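Local coordinates for protein formyltransferase PseJ (Anoxybacillus kamchatkensis G10, PDB 6EDK) that is a protein of the formyl transferase family that holds a bound 1YA molecule in a pocket of its mixed-sheet domain, at residues 27-38 with 64-75; 107-115 with 206-214. All coordinates share one frame; numbering follows the deposited sequence.

Contact 1 of 2, residues 27-38 with 64-75; sequences KILLLGPERKWL and NNVDFIISYGYR. With 1YA (N-{4-[{[(6S)-2-amino-4-oxo-3,4,5,6,7,8-hexahydropteridin-6-yl]methyl}(formyl)amino]benzoyl}-L-glutamic acid), chain D; SO4 (sulfate ion), chain C.
Arg35 lies flat on the ring of Tyr72 beside two neighbouring parallel strands, 27-31 and 68-71, of the mixed beta sheet. The strands are joined by a ladder of backbone bonds. Leu29 N gives to Phe68 O, Ile70 N to Leu29 O, Leu31 N to Ile70 O and Tyr72 N to Leu31 O. Ile28 and Ile70 pack on one face of the sheet, Leu31 and Ile69 on the other.

From CB, the Arg35 chain sets off with CG anti to the carbonyl carbon (chi1 -59°) and runs extended from CG to NE. Arg35 CD passes Tyr72 CD2 at 3.7 Å, and NE and CZ follow over CD2 and CE2. The planes are 17° apart, and Arg35 CZ sits 3.6 Å from the centroid of the Tyr72 ring, a cation-pi stack. NH1 reaches over CE2, and water 3 accepts from it. NE gives to water 2, which also bonds Pro33 O and Tyr72 O. Tyr72 OH is hydrogen-bonded to Glu159 of helix 147-169.

On the sheet face that carries Leu31 and Ile69, Leu31 CB makes a CH-pi contact with Tyr74, 4.0 Å from the ring centroid. Tyr74 and Arg75 belong to the pocket of 1YA. Tyr74 O comes within 3.1 Å of 1YA C18. The Arg35 chain ends at NH2, which bonds Tyr72 O at 3.0 Å, the oxygen lying in the guanidinium plane but the nitrogen standing well above the carbonyl plane.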
# COMPACT_ATOMS: atom_id res chain seq x y z
N LYS A 27 17.84 10.54 -3.35
CA LYS A 27 16.77 11.02 -4.19
C LYS A 27 15.63 10.00 -4.12
O LYS A 27 15.80 8.85 -4.53
CB LYS A 27 17.26 11.20 -5.63
CG LYS A 27 16.21 11.75 -6.56
CD LYS A 27 16.75 12.18 -7.95
CE LYS A 27 15.65 12.96 -8.68
NZ LYS A 27 15.95 13.35 -10.09
N ILE A 28 14.47 10.45 -3.65
CA ILE A 28 13.32 9.55 -3.48
C ILE A 28 12.24 9.89 -4.46
O ILE A 28 11.88 11.06 -4.61
CB ILE A 28 12.75 9.63 -2.04
CG1 ILE A 28 13.85 9.31 -1.04
CG2 ILE A 28 11.53 8.68 -1.93
CD1 ILE A 28 13.47 9.69 0.39
N LEU A 29 11.74 8.89 -5.14
CA LEU A 29 10.65 9.03 -6.08
C LEU A 29 9.39 8.50 -5.36
O LEU A 29 9.36 7.32 -5.04
CB LEU A 29 10.87 8.19 -7.33
CG LEU A 29 9.75 8.15 -8.34
CD1 LEU A 29 9.39 9.57 -8.83
CD2 LEU A 29 10.07 7.21 -9.56
N LEU A 30 8.39 9.35 -5.23
CA LEU A 30 7.09 8.98 -4.65
C LEU A 30 6.11 8.77 -5.77
O LEU A 30 5.82 9.71 -6.53
CB LEU A 30 6.64 10.09 -3.70
CG LEU A 30 5.27 10.04 -3.05
CD1 LEU A 30 5.09 8.74 -2.27
CD2 LEU A 30 5.19 11.29 -2.13
N LEU A 31 5.65 7.54 -5.92
CA LEU A 31 4.67 7.21 -6.93
C LEU A 31 3.27 7.23 -6.34
O LEU A 31 3.03 6.64 -5.26
CB LEU A 31 4.92 5.86 -7.54
CG LEU A 31 6.28 5.71 -8.26
CD1 LEU A 31 6.49 4.34 -8.75
CD2 LEU A 31 6.35 6.73 -9.41
N GLY A 32 2.36 7.88 -7.05
CA GLY A 32 1.01 8.07 -6.60
C GLY A 32 0.62 9.53 -6.49
O GLY A 32 1.31 10.41 -6.95
N PRO A 33 -0.53 9.79 -5.90
CA PRO A 33 -1.02 11.16 -5.77
C PRO A 33 -0.04 12.04 -5.02
O PRO A 33 0.71 11.58 -4.16
CB PRO A 33 -2.33 10.99 -4.97
CG PRO A 33 -2.75 9.64 -5.19
CD PRO A 33 -1.53 8.79 -5.45
N GLU A 34 -0.07 13.36 -5.33
CA GLU A 34 0.82 14.25 -4.59
C GLU A 34 0.31 14.36 -3.15
O GLU A 34 -0.89 14.56 -2.91
CB GLU A 34 0.94 15.64 -5.25
CG GLU A 34 1.71 16.75 -4.40
CD GLU A 34 3.18 16.46 -3.88
OE1 GLU A 34 3.81 15.40 -4.16
OE2 GLU A 34 3.71 17.34 -3.15
N ARG A 35 1.20 14.18 -2.21
CA ARG A 35 0.93 14.33 -0.79
C ARG A 35 2.00 15.24 -0.21
O ARG A 35 3.09 14.78 0.11
CB ARG A 35 0.94 12.98 -0.10
CG ARG A 35 -0.07 12.03 -0.65
CD ARG A 35 0.08 10.69 0.02
NE ARG A 35 -0.33 9.60 -0.86
CZ ARG A 35 -1.55 9.06 -0.80
NH1 ARG A 35 -2.42 9.49 0.08
NH2 ARG A 35 -1.85 8.07 -1.58
N LYS A 36 1.68 16.52 -0.09
CA LYS A 36 2.67 17.46 0.42
C LYS A 36 3.18 17.05 1.79
O LYS A 36 4.38 17.17 2.07
CB LYS A 36 2.09 18.87 0.47
CG LYS A 36 3.13 19.93 0.88
CD LYS A 36 2.47 21.30 1.17
CE LYS A 36 3.44 22.25 1.89
NZ LYS A 36 4.81 22.19 1.30
N TRP A 37 2.29 16.55 2.68
CA TRP A 37 2.76 16.20 4.00
C TRP A 37 3.85 15.14 3.94
O TRP A 37 4.76 15.11 4.77
CB TRP A 37 1.57 15.72 4.90
CG TRP A 37 0.98 14.37 4.47
CD1 TRP A 37 -0.09 14.19 3.66
CD2 TRP A 37 1.44 13.10 4.83
NE1 TRP A 37 -0.30 12.86 3.45
CE2 TRP A 37 0.63 12.17 4.17
CE3 TRP A 37 2.50 12.65 5.58
CZ2 TRP A 37 0.88 10.79 4.25
CZ3 TRP A 37 2.73 11.30 5.69
CH2 TRP A 37 1.93 10.39 5.02
N LEU A 38 3.72 14.19 3.00
CA LEU A 38 4.71 13.14 2.90
C LEU A 38 6.02 13.62 2.23
O LEU A 38 7.12 13.28 2.68
CB LEU A 38 4.11 11.98 2.10
CG LEU A 38 4.98 10.74 1.90
CD1 LEU A 38 5.58 10.24 3.14
CD2 LEU A 38 4.13 9.67 1.23
N ASN A 64 15.96 8.47 -13.50
CA ASN A 64 17.40 8.67 -13.45
C ASN A 64 17.81 9.18 -12.08
O ASN A 64 17.19 10.09 -11.53
CB ASN A 64 17.86 9.72 -14.48
CG ASN A 64 17.58 9.31 -15.94
OD1 ASN A 64 17.32 8.17 -16.28
ND2 ASN A 64 17.68 10.30 -16.83
N ASN A 65 18.90 8.63 -11.56
CA ASN A 65 19.50 9.07 -10.32
C ASN A 65 18.58 8.88 -9.10
O ASN A 65 18.77 9.52 -8.06
CB ASN A 65 19.91 10.53 -10.42
CG ASN A 65 20.94 10.76 -11.49
OD1 ASN A 65 20.78 11.64 -12.34
ND2 ASN A 65 21.99 9.96 -11.48
N VAL A 66 17.61 8.01 -9.20
CA VAL A 66 16.69 7.72 -8.08
C VAL A 66 17.31 6.67 -7.18
O VAL A 66 17.71 5.59 -7.64
CB VAL A 66 15.33 7.26 -8.62
CG1 VAL A 66 14.45 6.62 -7.45
CG2 VAL A 66 14.63 8.40 -9.24
N ASP A 67 17.35 6.95 -5.89
CA ASP A 67 17.90 6.04 -4.91
C ASP A 67 16.83 5.12 -4.29
O ASP A 67 17.16 3.99 -3.93
CB ASP A 67 18.56 6.80 -3.78
CG ASP A 67 19.77 7.55 -4.22
OD1 ASP A 67 20.55 6.95 -4.97
OD2 ASP A 67 19.89 8.73 -3.85
N PHE A 68 15.57 5.57 -4.23
CA PHE A 68 14.54 4.83 -3.49
C PHE A 68 13.19 5.20 -4.05
O PHE A 68 12.99 6.36 -4.41
CB PHE A 68 14.64 5.13 -2.01
CG PHE A 68 14.14 4.01 -1.12
CD1 PHE A 68 15.00 3.02 -0.69
CD2 PHE A 68 12.82 3.98 -0.72
CE1 PHE A 68 14.54 1.98 0.12
CE2 PHE A 68 12.36 2.94 0.07
CZ PHE A 68 13.23 1.95 0.49
N ILE A 69 12.31 4.21 -4.22
CA ILE A 69 10.95 4.44 -4.71
C ILE A 69 9.96 4.11 -3.60
O ILE A 69 10.09 3.06 -2.98
CB ILE A 69 10.64 3.57 -5.94
CG1 ILE A 69 11.63 3.98 -7.10
CG2 ILE A 69 9.23 3.73 -6.33
CD1 ILE A 69 11.54 3.06 -8.27
N ILE A 70 9.00 4.99 -3.36
CA ILE A 70 7.88 4.72 -2.43
C ILE A 70 6.60 4.83 -3.23
O ILE A 70 6.28 5.90 -3.77
CB ILE A 70 7.87 5.68 -1.23
CG1 ILE A 70 9.14 5.57 -0.42
CG2 ILE A 70 6.59 5.36 -0.30
CD1 ILE A 70 9.33 6.72 0.56
N SER A 71 5.86 3.73 -3.38
CA SER A 71 4.56 3.86 -4.03
C SER A 71 3.45 3.80 -2.97
O SER A 71 3.49 2.95 -2.07
CB SER A 71 4.29 2.82 -5.11
OG SER A 71 4.21 1.49 -4.68
N TYR A 72 2.50 4.68 -3.09
CA TYR A 72 1.38 4.82 -2.11
C TYR A 72 0.22 5.32 -2.95
O TYR A 72 0.12 6.51 -3.25
CB TYR A 72 1.75 5.79 -1.00
CG TYR A 72 0.65 5.96 0.05
CD1 TYR A 72 -0.32 5.00 0.21
CD2 TYR A 72 0.60 7.10 0.88
CE1 TYR A 72 -1.35 5.16 1.17
CE2 TYR A 72 -0.43 7.24 1.84
CZ TYR A 72 -1.36 6.27 1.97
OH TYR A 72 -2.41 6.35 2.91
N GLY A 73 -0.62 4.39 -3.36
CA GLY A 73 -1.75 4.69 -4.21
C GLY A 73 -1.38 4.82 -5.68
O GLY A 73 -2.13 5.43 -6.43
N TYR A 74 -0.23 4.31 -6.09
CA TYR A 74 0.17 4.34 -7.49
C TYR A 74 -0.72 3.40 -8.30
O TYR A 74 -0.96 2.26 -7.91
CB TYR A 74 1.61 3.90 -7.63
CG TYR A 74 2.16 4.01 -9.02
CD1 TYR A 74 2.12 5.22 -9.72
CD2 TYR A 74 2.75 2.91 -9.64
CE1 TYR A 74 2.68 5.33 -11.03
CE2 TYR A 74 3.29 3.00 -10.95
CZ TYR A 74 3.23 4.20 -11.63
OH TYR A 74 3.78 4.28 -12.90
N ARG A 75 -1.20 3.88 -9.43
CA ARG A 75 -2.30 3.22 -10.10
C ARG A 75 -1.85 2.20 -11.14
O ARG A 75 -2.71 1.54 -11.72
CB ARG A 75 -3.23 4.26 -10.74
CG ARG A 75 -4.25 4.83 -9.72
CD ARG A 75 -4.73 6.24 -10.14
NE ARG A 75 -3.67 7.24 -10.00
CZ ARG A 75 -3.58 8.11 -8.99
NH1 ARG A 75 -4.49 8.14 -8.01
NH2 ARG A 75 -2.55 8.96 -8.98
N1 1YA D . 3.62 -2.84 -9.29
C2 1YA D . 4.30 -4.12 -9.00
NA2 1YA D . 5.11 -4.77 -10.02
N3 1YA D . 4.24 -4.79 -7.66
C4 1YA D . 3.42 -4.23 -6.57
O4 1YA D . 3.40 -4.83 -5.52
C4A 1YA D . 2.72 -2.95 -6.87
N5 1YA D . 2.01 -2.34 -5.87
C6 1YA D . 0.96 -1.32 -6.38
C7 1YA D . 1.40 -0.46 -7.34
N8 1YA D . 2.23 -1.07 -8.52
C8A 1YA D . 2.85 -2.22 -8.24
C9 1YA D . -0.21 -2.19 -6.88
N10 1YA D . -1.38 -1.40 -7.30
C11 1YA D . -3.46 -2.56 -10.80
C12 1YA D . -2.91 -1.29 -10.75
C13 1YA D . -2.21 -0.91 -9.61
C14 1YA D . -2.10 -1.79 -8.55
C15 1YA D . -2.66 -3.05 -8.61
C16 1YA D . -3.35 -3.44 -9.74
C17 1YA D . -4.26 -3.04 -12.04
N 1YA D . -5.55 -3.69 -11.71
CA 1YA D . -6.50 -4.22 -12.73
CB 1YA D . -5.88 -5.45 -13.44
CG 1YA D . -4.75 -6.11 -12.63
CD 1YA D . -4.42 -7.52 -13.13
OE1 1YA D . -3.67 -8.28 -12.46
OE2 1YA D . -4.89 -7.93 -14.23
CT 1YA D . -7.83 -4.57 -12.03
O2 1YA D . -7.98 -4.46 -10.77
O1 1YA D . -8.81 -4.98 -12.70
C18 1YA D . -1.92 -0.30 -6.51
O5 1YA D . -1.39 0.03 -5.50
O 1YA D . -3.87 -2.85 -13.14
S SO4 C . -1.77 17.05 1.05
O1 SO4 C . -1.09 17.21 -0.26
O2 SO4 C . -2.89 17.99 1.12
O3 SO4 C . -2.29 15.68 1.20
O4 SO4 C . -0.85 17.34 2.18
O HOH W 1 15.46 11.64 -12.79
O HOH W 2 1.40 9.16 -2.94
O HOH W 3 -4.79 7.55 0.83

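Contact 2 of 2, residues 107-115 with 206-214; sequences NLWSFLEDS and VQKLIGKAQ
The Phe111 side chain leaves helix 106-112 with CG opposite the carbonyl carbon (chi1 -73°), and this brings its ring against Val206. Val206 CB sits over one face of the Phe111 ring, 3.8 Å from the centroid, as a CH-pi contact. Val206 has CG1 opposite its own carbonyl carbon (chi1 -62°), with CG2 between the backbone N and the carbonyl carbon. This turn spreads the two methyls over the same ring: Val206 CG2 meets Phe111 CE1 at 3.6 Å, and CG1 lies near CZ and CE2. Ile210 comes from another direction. Its CG1 meets Phe111 CD1 at the ring edge, in plane, at 3.9 Å. Outside the two segments, Tyr141 packs edge-to-face with this ring and Lys117 makes a cation-pi contact with it.

Leu108 and Leu209 cross at about a right angle and touch through their CD1 methyls. Further along, Ala213 CB packs against Leu112 CB and the edge of the Trp109 ring. Trp109 also stacks on His186, and the Glu113 carboxylate bonds the same histidine.

Two backbone bonds join the segments. Gly211 N gives to Phe111 O at 3.0 Å. Ala213 N gives to Leu112 O at 3.0 Å, from above the carbonyl plane. These carbonyls belong to the last turn of the helix, and the incoming loop uses them as acceptors. The loop folds here into two beta turns, a type II turn from Leu209 to Lys212 and a type I turn from Gly211 to Gln214. Gly211 has positive phi in the first turn. Asp114 CG rests on Ile210 CG2. Asp114 is also the C-prime residue of a Schellman motif, with Ser115 N bonded to Ser110 O and Asp114 N weakly to Phe111 O, so the C-terminal loop packs on a Schellman-capped helix end.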
# COMPACT_ATOMS: atom_id res chain seq x y z
N ASN A 107 -10.19 -2.99 1.66
CA ASN A 107 -11.02 -2.76 2.85
C ASN A 107 -12.37 -3.43 2.69
O ASN A 107 -12.85 -4.13 3.59
CB ASN A 107 -11.17 -1.26 3.06
CG ASN A 107 -11.97 -0.90 4.30
OD1 ASN A 107 -11.70 -1.37 5.42
ND2 ASN A 107 -12.95 -0.02 4.12
N LEU A 108 -13.01 -3.20 1.55
CA LEU A 108 -14.30 -3.86 1.32
C LEU A 108 -14.18 -5.38 1.39
O LEU A 108 -14.98 -6.04 2.06
CB LEU A 108 -14.84 -3.41 -0.03
CG LEU A 108 -16.15 -4.15 -0.49
CD1 LEU A 108 -17.26 -3.84 0.47
CD2 LEU A 108 -16.47 -3.60 -1.89
N TRP A 109 -13.20 -5.96 0.72
CA TRP A 109 -13.09 -7.42 0.69
C TRP A 109 -12.76 -8.01 2.05
O TRP A 109 -13.16 -9.16 2.33
CB TRP A 109 -12.04 -7.86 -0.32
CG TRP A 109 -12.57 -7.76 -1.68
CD1 TRP A 109 -12.26 -6.84 -2.62
CD2 TRP A 109 -13.55 -8.62 -2.25
NE1 TRP A 109 -13.00 -7.06 -3.77
CE2 TRP A 109 -13.81 -8.15 -3.55
CE3 TRP A 109 -14.26 -9.74 -1.77
CZ2 TRP A 109 -14.75 -8.78 -4.42
CZ3 TRP A 109 -15.18 -10.36 -2.63
CH2 TRP A 109 -15.41 -9.85 -3.94
N SER A 110 -12.07 -7.23 2.92
CA SER A 110 -11.81 -7.71 4.26
C SER A 110 -13.10 -7.92 5.03
O SER A 110 -13.15 -8.79 5.90
CB SER A 110 -10.87 -6.76 5.01
OG SER A 110 -11.54 -5.62 5.52
N PHE A 111 -14.16 -7.20 4.69
CA PHE A 111 -15.46 -7.42 5.33
C PHE A 111 -16.28 -8.48 4.59
O PHE A 111 -16.82 -9.40 5.24
CB PHE A 111 -16.22 -6.11 5.40
CG PHE A 111 -15.66 -5.20 6.42
CD1 PHE A 111 -15.93 -5.42 7.74
CD2 PHE A 111 -14.79 -4.20 6.07
CE1 PHE A 111 -15.36 -4.61 8.71
CE2 PHE A 111 -14.25 -3.40 7.05
CZ PHE A 111 -14.52 -3.62 8.37
N LEU A 112 -16.32 -8.38 3.26
CA LEU A 112 -17.09 -9.36 2.49
C LEU A 112 -16.63 -10.78 2.76
O LEU A 112 -17.46 -11.70 2.87
CB LEU A 112 -16.98 -9.05 1.00
CG LEU A 112 -17.68 -7.77 0.54
CD1 LEU A 112 -17.34 -7.51 -0.90
CD2 LEU A 112 -19.17 -7.81 0.74
N GLU A 113 -15.32 -11.01 2.89
CA GLU A 113 -14.76 -12.34 3.10
C GLU A 113 -14.31 -12.56 4.54
O GLU A 113 -13.73 -13.60 4.83
CB GLU A 113 -13.61 -12.59 2.11
CG GLU A 113 -14.15 -12.79 0.68
CD GLU A 113 -13.10 -12.96 -0.38
OE1 GLU A 113 -11.88 -12.78 -0.12
OE2 GLU A 113 -13.48 -13.27 -1.53
N ASP A 114 -14.61 -11.61 5.44
CA ASP A 114 -14.37 -11.68 6.88
C ASP A 114 -12.93 -12.13 7.15
O ASP A 114 -12.67 -13.10 7.85
CB ASP A 114 -15.42 -12.59 7.59
CG ASP A 114 -15.41 -12.46 9.12
OD1 ASP A 114 -14.91 -11.46 9.68
OD2 ASP A 114 -15.94 -13.37 9.81
N SER A 115 -11.98 -11.37 6.58
CA SER A 115 -10.58 -11.71 6.66
C SER A 115 -9.87 -10.84 7.70
O SER A 115 -10.44 -9.94 8.30
CB SER A 115 -9.96 -11.49 5.26
OG SER A 115 -9.74 -10.06 5.14
N VAL A 206 -20.57 -1.57 8.05
CA VAL A 206 -19.86 -2.77 7.64
C VAL A 206 -20.58 -4.02 8.14
O VAL A 206 -20.46 -5.09 7.54
CB VAL A 206 -18.37 -2.75 8.12
CG1 VAL A 206 -17.61 -1.55 7.48
CG2 VAL A 206 -18.25 -2.69 9.57
N GLN A 207 -21.34 -3.90 9.23
CA GLN A 207 -22.07 -5.06 9.77
C GLN A 207 -22.90 -5.72 8.68
O GLN A 207 -22.95 -6.95 8.60
CB GLN A 207 -22.96 -4.59 10.95
CG GLN A 207 -23.26 -5.64 12.02
CD GLN A 207 -22.00 -6.34 12.57
OE1 GLN A 207 -21.06 -5.69 13.09
NE2 GLN A 207 -21.97 -7.67 12.45
N LYS A 208 -23.49 -4.93 7.77
CA LYS A 208 -24.28 -5.45 6.66
C LYS A 208 -23.48 -6.27 5.67
O LYS A 208 -24.07 -6.99 4.85
CB LYS A 208 -24.93 -4.28 5.89
CG LYS A 208 -25.84 -3.43 6.74
CD LYS A 208 -26.60 -2.40 5.90
CE LYS A 208 -27.60 -1.66 6.78
NZ LYS A 208 -28.09 -0.38 6.17
N LEU A 209 -22.13 -6.16 5.71
CA LEU A 209 -21.28 -6.71 4.68
C LEU A 209 -20.55 -7.96 5.12
O LEU A 209 -20.06 -8.71 4.27
CB LEU A 209 -20.25 -5.64 4.26
CG LEU A 209 -20.81 -4.28 3.93
CD1 LEU A 209 -19.72 -3.32 3.39
CD2 LEU A 209 -21.89 -4.42 2.88
N ILE A 210 -20.46 -8.20 6.43
CA ILE A 210 -19.54 -9.20 6.94
C ILE A 210 -19.98 -10.57 6.47
O ILE A 210 -21.13 -10.97 6.71
CB ILE A 210 -19.45 -9.15 8.46
CG1 ILE A 210 -18.73 -7.86 8.89
CG2 ILE A 210 -18.72 -10.41 8.98
CD1 ILE A 210 -18.83 -7.57 10.31
N GLY A 211 -19.08 -11.27 5.79
CA GLY A 211 -19.28 -12.62 5.33
C GLY A 211 -20.11 -12.76 4.08
O GLY A 211 -20.35 -13.90 3.66
N LYS A 212 -20.59 -11.67 3.50
CA LYS A 212 -21.57 -11.77 2.42
C LYS A 212 -21.00 -12.44 1.20
O LYS A 212 -21.76 -12.89 0.35
CB LYS A 212 -22.12 -10.40 2.07
CG LYS A 212 -23.15 -9.92 3.03
CD LYS A 212 -24.48 -10.68 2.83
CE LYS A 212 -25.61 -10.04 3.60
NZ LYS A 212 -25.43 -10.05 5.09
N ALA A 213 -19.69 -12.48 1.06
CA ALA A 213 -19.05 -13.27 0.01
C ALA A 213 -18.62 -14.63 0.53
O ALA A 213 -17.77 -15.29 -0.07
CB ALA A 213 -17.86 -12.51 -0.57
N GLN A 214 -19.17 -15.05 1.66
CA GLN A 214 -18.73 -16.26 2.37
C GLN A 214 -17.23 -16.25 2.59
O GLN A 214 -16.73 -15.75 3.62
CB GLN A 214 -19.19 -17.51 1.61
CG GLN A 214 -20.70 -17.69 1.60
CD GLN A 214 -21.13 -19.15 1.40
OE1 GLN A 214 -20.48 -20.07 1.88
NE2 GLN A 214 -22.24 -19.35 0.68

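How the contacts relate
The two contacts follow one another along the chain: contact 1 closes before contact 2 opens. Their centres are 31 Å apart, on opposite sides of the chain's centre, and their nearest atoms are about 12 Å apart. Contact 1 joins two inner strands of the mixed sheet. Contact 2 brings the last modelled residues back to helix 106-112. Helix 147-169 touches both, through Tyr72 and Trp37 in contact 1 and through Asn107, Phe111 and Leu209 in contact 2. Contact 1 supplies Tyr74 and Arg75 to the 1YA pocket, whereas in contact 2 the Trp109 side chain stays about 9 Å from that ligand.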